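PDB 4EF1: pheromone cOB1/lipoprotein, YaeC family from Enterococcus faecalis, which probably binds methionine as the lipid-anchored, substrate-capturing component of a methionine ABC transporter, and also serves as the precursor of the sex pheromone cOB1. Local coordinates for residues L19-P24 against Q230-K235. Sequence-based numbering, arbitrary orientation.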
loop_
_atom_site.group_PDB
_atom_site.type_symbol
_atom_site.label_atom_id
_atom_site.label_comp_id
_atom_site.label_asym_id
_atom_site.label_seq_id
_atom_site.Cartn_x
_atom_site.Cartn_y
_atom_site.Cartn_z
ATOM N N LEU A 19 12.125 -9.012 -0.759
ATOM C CA LEU A 19 12.987 -9.309 -1.909
ATOM C C LEU A 19 14.391 -9.795 -1.487
ATOM O O LEU A 19 14.880 -10.846 -1.958
ATOM C CB LEU A 19 13.039 -8.127 -2.871
ATOM C CG LEU A 19 11.704 -7.797 -3.559
ATOM C CD1 LEU A 19 11.805 -6.532 -4.350
ATOM C CD2 LEU A 19 11.210 -8.964 -4.442
ATOM N N GLU A 20 15.041 -9.060 -0.600
ATOM C CA GLU A 20 16.347 -9.513 -0.105
ATOM C C GLU A 20 16.238 -10.926 0.452
ATOM O O GLU A 20 17.109 -11.767 0.189
ATOM C CB GLU A 20 16.930 -8.574 0.978
ATOM C CG GLU A 20 17.357 -7.181 0.497
ATOM C CD GLU A 20 18.494 -7.162 -0.521
ATOM O OE1 GLU A 20 19.361 -8.056 -0.502
ATOM O OE2 GLU A 20 18.489 -6.245 -1.392
ATOM N N HIS A 21 15.208 -11.175 1.262
ATOM C CA HIS A 21 15.006 -12.469 1.897
ATOM C C HIS A 21 14.903 -13.628 0.927
ATOM O O HIS A 21 15.398 -14.715 1.212
ATOM C CB HIS A 21 13.806 -12.422 2.864
ATOM C CG HIS A 21 13.459 -13.764 3.466
ATOM N ND1 HIS A 21 14.177 -14.312 4.453
ATOM C CD2 HIS A 21 12.461 -14.680 3.156
ATOM C CE1 HIS A 21 13.668 -15.529 4.763
ATOM N NE2 HIS A 21 12.619 -15.746 3.987
ATOM N N VAL A 22 14.245 -13.426 -0.201
ATOM C CA VAL A 22 14.061 -14.509 -1.183
ATOM C C VAL A 22 15.234 -14.662 -2.200
ATOM O O VAL A 22 15.214 -15.596 -3.025
ATOM C CB VAL A 22 12.683 -14.385 -1.917
ATOM C CG1 VAL A 22 11.513 -14.399 -0.905
ATOM C CG2 VAL A 22 12.610 -13.151 -2.789
ATOM N N LYS A 23 16.245 -13.783 -2.173
ATOM C CA LYS A 23 17.377 -13.924 -3.144
ATOM C C LYS A 23 17.983 -15.346 -3.204
ATOM O O LYS A 23 18.153 -15.875 -4.276
ATOM C CB LYS A 23 18.501 -12.925 -2.908
ATOM C CG LYS A 23 18.177 -11.494 -3.277
ATOM C CD LYS A 23 19.406 -10.631 -3.124
ATOM C CE LYS A 23 19.139 -9.187 -3.458
ATOM N NZ LYS A 23 20.345 -8.393 -3.202
ATOM N N PRO A 24 18.279 -15.956 -2.053
ATOM C CA PRO A 24 18.846 -17.337 -2.132
ATOM C C PRO A 24 17.891 -18.367 -2.779
ATOM O O PRO A 24 18.349 -19.271 -3.476
ATOM C CB PRO A 24 19.138 -17.693 -0.672
ATOM C CG PRO A 24 19.121 -16.397 0.070
ATOM C CD PRO A 24 18.202 -15.471 -0.673
ATOM N N GLN A 230 5.645 -16.914 2.849
ATOM C CA GLN A 230 4.457 -16.324 3.485
ATOM C C GLN A 230 4.515 -16.408 5.026
ATOM O O GLN A 230 4.201 -15.443 5.700
ATOM C CB GLN A 230 3.206 -17.016 2.945
ATOM C CG GLN A 230 3.003 -16.720 1.453
ATOM C CD GLN A 230 1.660 -17.192 0.962
ATOM O OE1 GLN A 230 1.211 -18.248 1.323
ATOM N NE2 GLN A 230 1.026 -16.408 0.166
ATOM N N ASP A 231 4.940 -17.548 5.557
ATOM C CA ASP A 231 5.097 -17.720 7.029
ATOM C C ASP A 231 6.144 -16.749 7.583
ATOM O O ASP A 231 5.951 -16.162 8.646
ATOM C CB ASP A 231 5.449 -19.152 7.377
ATOM C CG ASP A 231 4.306 -20.116 7.112
ATOM O OD1 ASP A 231 3.224 -19.634 6.751
ATOM O OD2 ASP A 231 4.481 -21.343 7.239
ATOM N N TRP A 232 7.260 -16.603 6.880
ATOM C CA TRP A 232 8.305 -15.660 7.300
ATOM C C TRP A 232 7.770 -14.251 7.356
ATOM O O TRP A 232 7.939 -13.542 8.353
ATOM C CB TRP A 232 9.517 -15.818 6.396
ATOM C CG TRP A 232 10.611 -14.871 6.733
ATOM C CD1 TRP A 232 11.646 -15.041 7.660
ATOM C CD2 TRP A 232 10.796 -13.532 6.186
ATOM N NE1 TRP A 232 12.443 -13.931 7.697
ATOM C CE2 TRP A 232 11.987 -12.987 6.837
ATOM C CE3 TRP A 232 10.128 -12.761 5.229
ATOM C CZ2 TRP A 232 12.481 -11.726 6.526
ATOM C CZ3 TRP A 232 10.625 -11.468 4.941
ATOM C CH2 TRP A 232 11.785 -10.980 5.560
ATOM N N ILE A 233 7.029 -13.861 6.324
ATOM C CA ILE A 233 6.397 -12.550 6.257
ATOM C C ILE A 233 5.462 -12.335 7.459
ATOM O O ILE A 233 5.556 -11.332 8.169
ATOM C CB ILE A 233 5.595 -12.360 4.931
ATOM C CG1 ILE A 233 6.496 -12.345 3.711
ATOM C CG2 ILE A 233 4.819 -11.058 4.924
ATOM C CD1 ILE A 233 5.712 -12.236 2.419
ATOM N N THR A 234 4.596 -13.304 7.709
ATOM C CA THR A 234 3.662 -13.270 8.827
ATOM C C THR A 234 4.350 -13.148 10.198
ATOM O O THR A 234 3.900 -12.370 11.047
ATOM C CB THR A 234 2.714 -14.506 8.773
ATOM O OG1 THR A 234 1.927 -14.369 7.595
ATOM C CG2 THR A 234 1.768 -14.567 9.982
ATOM N N LYS A 235 5.453 -13.852 10.367
ATOM C CA LYS A 235 6.227 -13.811 11.612
ATOM C C LYS A 235 6.977 -12.488 11.759
ATOM O O LYS A 235 6.957 -11.880 12.828
ATOM C CB LYS A 235 7.193 -14.963 11.675
#
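The imidazole of His21 lies flat against one face of the Trp232 indole, in a face-to-face stack whose planes are only 4° from parallel. The overlap is with the five-membered ring, the two centroids being 3.6 Å apart, and Trp232 CD2 sits over the centre of the imidazole. ND1 of His21 lies over Trp232 CE2, 3.5 Å away and displaced toward the rim of the indole, while NE2 of His21 approaches Trp232 CG at the same distance. Roughly at right angles to this pair, the ring of Trp237 meets the indole. Over the six-membered ring lie the adjoining edge of the imidazole and CB of His21, which makes a CH-pi contact 3.9 Å from its centroid, 21° off the ring normal. The two side chains thus run past each other in opposite directions, each with CG anti to its own backbone nitrogen (chi1 175° for His21), which carries both rings into the gap between the helices. Together they span the 9.2 Å between the CA atoms of His21 and Trp232. In this periplasmic-binding-protein fold the stack ties helix 12-28, near the N-terminus, to helix 227-236, near the C-terminus, on the surface of the domain built on the six-stranded mixed sheet. Beneath it, Leu19 and Val22 turn to strand 31-37 and helix 215-225, and Ile233 packs on Pro243. Within helix 12-28, Lys23 NZ forms a salt bridge with Glu20 OE1 at 2.9 Å, meeting the carboxylate on its syn side but tilted out of its plane.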